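Local coordinates for uncharacterized protein (Leptospirillum rubarum, PDB 3O2I) that is of unknown function but forms a two-chain assembly in which each subunit combines an antiparallel sheet with helices, at residues 60-65 and 85-90. Residues are numbered along the deposited sequence; the frame is centred on the assembly and turned at random.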
ATOM      1  N   LEU B  60      -4.361  10.822 -14.985  1.00 36.14           N
ATOM      2  CA  LEU B  60      -3.583  11.989 -14.574  1.00 41.94           C
ATOM      3  C   LEU B  60      -3.671  13.083 -15.643  1.00 46.33           C
ATOM      4  O   LEU B  60      -3.815  14.266 -15.323  1.00 50.16           O
ATOM      5  CB  LEU B  60      -2.106  11.636 -14.296  1.00 35.33           C
ATOM      6  CG  LEU B  60      -1.739  10.501 -13.326  1.00 37.53           C
ATOM      7  CD1 LEU B  60      -0.304  10.664 -12.775  1.00 30.19           C
ATOM      8  CD2 LEU B  60      -2.726  10.373 -12.187  1.00 40.29           C
ATOM      9  N   LEU B  61      -3.565  12.691 -16.910  1.00 44.19           N
ATOM     10  CA  LEU B  61      -3.751  13.646 -18.000  1.00 51.79           C
ATOM     11  C   LEU B  61      -5.097  14.354 -17.828  1.00 56.00           C
ATOM     12  O   LEU B  61      -5.172  15.576 -17.930  1.00 57.70           O
ATOM     13  CB  LEU B  61      -3.658  12.962 -19.369  1.00 47.79           C
ATOM     14  CG  LEU B  61      -2.289  12.334 -19.658  1.00 45.29           C
ATOM     15  CD1 LEU B  61      -2.300  11.556 -20.964  1.00 53.32           C
ATOM     16  CD2 LEU B  61      -1.189  13.388 -19.680  1.00 41.59           C
ATOM     17  N   GLU B  62      -6.148  13.592 -17.524  1.00 51.62           N
ATOM     18  CA  GLU B  62      -7.465  14.184 -17.324  1.00 61.39           C
ATOM     19  C   GLU B  62      -7.409  15.242 -16.227  1.00 62.00           C
ATOM     20  O   GLU B  62      -7.830  16.377 -16.428  1.00 61.42           O
ATOM     21  CB  GLU B  62      -8.510  13.125 -16.979  1.00 68.28           C
ATOM     22  CG  GLU B  62      -9.049  12.340 -18.164  1.00 73.93           C
ATOM     23  CD  GLU B  62     -10.144  11.361 -17.756  1.00 77.94           C
ATOM     24  OE1 GLU B  62     -11.044  11.755 -16.978  1.00 72.74           O
ATOM     25  OE2 GLU B  62     -10.104  10.194 -18.207  1.00 82.12           O
ATOM     26  N   ALA B  63      -6.887  14.867 -15.065  1.00 53.64           N
ATOM     27  CA  ALA B  63      -6.737  15.819 -13.968  1.00 57.30           C
ATOM     28  C   ALA B  63      -6.017  17.103 -14.411  1.00 62.85           C
ATOM     29  O   ALA B  63      -6.304  18.193 -13.918  1.00 58.78           O
ATOM     30  CB  ALA B  63      -5.994  15.178 -12.808  1.00 52.21           C
ATOM     31  N   PHE B  64      -5.073  16.966 -15.334  1.00 62.74           N
ATOM     32  CA  PHE B  64      -4.202  18.081 -15.691  1.00 57.75           C
ATOM     33  C   PHE B  64      -4.939  19.248 -16.344  1.00 66.58           C
ATOM     34  O   PHE B  64      -4.343  20.282 -16.621  1.00 71.24           O
ATOM     35  CB  PHE B  64      -3.051  17.602 -16.575  1.00 53.92           C
ATOM     36  CG  PHE B  64      -1.920  16.976 -15.805  1.00 55.57           C
ATOM     37  CD1 PHE B  64      -1.980  16.857 -14.422  1.00 41.82           C
ATOM     38  CD2 PHE B  64      -0.792  16.516 -16.462  1.00 57.78           C
ATOM     39  CE1 PHE B  64      -0.937  16.290 -13.719  1.00 43.97           C
ATOM     40  CE2 PHE B  64       0.250  15.953 -15.763  1.00 53.65           C
ATOM     41  CZ  PHE B  64       0.175  15.837 -14.389  1.00 47.40           C
ATOM     42  N   GLN B  65      -6.239  19.087 -16.554  1.00 69.36           N
ATOM     43  CA  GLN B  65      -7.020  20.088 -17.273  1.00 78.21           C
ATOM     44  C   GLN B  65      -7.689  21.109 -16.360  1.00 77.00           C
ATOM     45  O   GLN B  65      -7.794  22.278 -16.705  1.00 82.28           O
ATOM     46  CB  GLN B  65      -8.039  19.407 -18.184  1.00 75.62           C
ATOM     47  CG  GLN B  65      -7.381  18.416 -19.130  1.00 80.22           C
ATOM     48  CD  GLN B  65      -8.354  17.784 -20.096  1.00 93.87           C
ATOM     49  OE1 GLN B  65      -9.452  18.297 -20.319  1.00104.55           O
ATOM     50  NE2 GLN B  65      -7.955  16.661 -20.681  1.00 94.47           N
ATOM     51  N   THR B  85     -13.141  12.887  -6.707  1.00 60.58           N
ATOM     52  CA  THR B  85     -14.408  13.530  -7.077  1.00 67.72           C
ATOM     53  C   THR B  85     -14.987  13.043  -8.404  1.00 57.21           C
ATOM     54  O   THR B  85     -16.194  12.851  -8.533  1.00 53.78           O
ATOM     55  CB  THR B  85     -14.250  15.057  -7.153  1.00 78.54           C
ATOM     56  OG1 THR B  85     -13.966  15.571  -5.847  1.00 85.05           O
ATOM     57  CG2 THR B  85     -15.523  15.697  -7.672  1.00 85.54           C
ATOM     58  N   ALA B  86     -14.117  12.830  -9.381  1.00 57.76           N
ATOM     59  CA  ALA B  86     -14.548  12.528 -10.738  1.00 59.14           C
ATOM     60  C   ALA B  86     -14.691  11.041 -11.059  1.00 57.31           C
ATOM     61  O   ALA B  86     -15.442  10.675 -11.956  1.00 50.34           O
ATOM     62  CB  ALA B  86     -13.611  13.188 -11.740  1.00 58.70           C
ATOM     63  N   HIS B  87     -13.973  10.175 -10.350  1.00 53.56           N
ATOM     64  CA  HIS B  87     -13.952   8.775 -10.759  1.00 49.69           C
ATOM     65  C   HIS B  87     -14.175   7.752  -9.638  1.00 54.63           C
ATOM     66  O   HIS B  87     -14.048   6.548  -9.859  1.00 53.16           O
ATOM     67  CB  HIS B  87     -12.674   8.470 -11.544  1.00 49.79           C
ATOM     68  CG  HIS B  87     -12.664   9.048 -12.924  1.00 54.92           C
ATOM     69  ND1 HIS B  87     -13.398   8.511 -13.960  1.00 62.77           N
ATOM     70  CD2 HIS B  87     -12.012  10.117 -13.441  1.00 54.38           C
ATOM     71  CE1 HIS B  87     -13.197   9.221 -15.055  1.00 61.37           C
ATOM     72  NE2 HIS B  87     -12.362  10.203 -14.767  1.00 62.26           N
ATOM     73  N   GLY B  88     -14.519   8.231  -8.448  1.00 53.73           N
ATOM     74  CA  GLY B  88     -14.958   7.351  -7.379  1.00 53.15           C
ATOM     75  C   GLY B  88     -13.862   6.684  -6.562  1.00 51.31           C
ATOM     76  O   GLY B  88     -14.127   5.715  -5.846  1.00 58.19           O
ATOM     77  N   PHE B  89     -12.637   7.193  -6.666  1.00 46.60           N
ATOM     78  CA  PHE B  89     -11.547   6.742  -5.807  1.00 42.92           C
ATOM     79  C   PHE B  89     -11.793   7.263  -4.394  1.00 45.18           C
ATOM     80  O   PHE B  89     -12.308   8.371  -4.206  1.00 46.80           O
ATOM     81  CB  PHE B  89     -10.196   7.272  -6.305  1.00 42.32           C
ATOM     82  CG  PHE B  89      -9.729   6.661  -7.601  1.00 35.70           C
ATOM     83  CD1 PHE B  89      -8.835   5.605  -7.600  1.00 26.68           C
ATOM     84  CD2 PHE B  89     -10.151   7.173  -8.823  1.00 33.20           C
ATOM     85  CE1 PHE B  89      -8.394   5.048  -8.787  1.00 29.34           C
ATOM     86  CE2 PHE B  89      -9.709   6.619 -10.021  1.00 30.79           C
ATOM     87  CZ  PHE B  89      -8.842   5.556 -10.007  1.00 31.05           C
ATOM     88  N   VAL B  90     -11.439   6.464  -3.397  1.00 48.17           N
ATOM     89  CA  VAL B  90     -11.528   6.915  -2.014  1.00 43.83           C
ATOM     90  C   VAL B  90     -10.118   6.917  -1.456  1.00 37.72           C
ATOM     91  O   VAL B  90      -9.361   5.977  -1.683  1.00 36.21           O
ATOM     92  CB  VAL B  90     -12.482   6.031  -1.164  1.00 42.31           C
ATOM     93  CG1 VAL B  90     -13.842   5.962  -1.818  1.00 45.47           C
ATOM     94  CG2 VAL B  90     -11.935   4.642  -0.994  1.00 42.32           C
TER
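Glu62 OE1 is held by hydrogen bonds to two groups of helix 72-87: the imidazole of His87, whose NE2 donates a hydrogen bond of 3.0 Å to this OE1, and the hydroxyl of Tyr82, which lies about one and a half turns earlier. The N-H of His87 points nearly straight at the oxygen, 160° at the hydrogen, and OE1 sits at the ring edge, close to the imidazole plane. On the acceptor side the ring nitrogen comes to the syn side of the carboxylate but somewhat out of its plane, and the two flat groups are steeply turned, 66° apart. OE2 stays farther off, 4.1 Å from His87 NE2, so one carboxylate oxygen carries the contact. Glu62 reaches across because CG lies anti to its carbonyl carbon (chi1 -80°) and the chain runs on extended, crossing the histidine side chain at about a right angle. With only a methyl group at Glu62, as in an alanine here, His87 NE2 and the Tyr82 hydroxyl would probably lose their shared partner and the imidazole would be freer to turn. The backbone here is anchored too: His87 O accepts a bond from His47 NE2, which ties the end of helix 72-87 to strand 41-47. Elsewhere along the same interface Leu60 packs against Val79 and Ala63 against Tyr82, joining helix 53-63 to helix 72-87. This is a surface His-carboxylate hydrogen bond tying together the C-terminal ends of two helices in the DUF6840 family region.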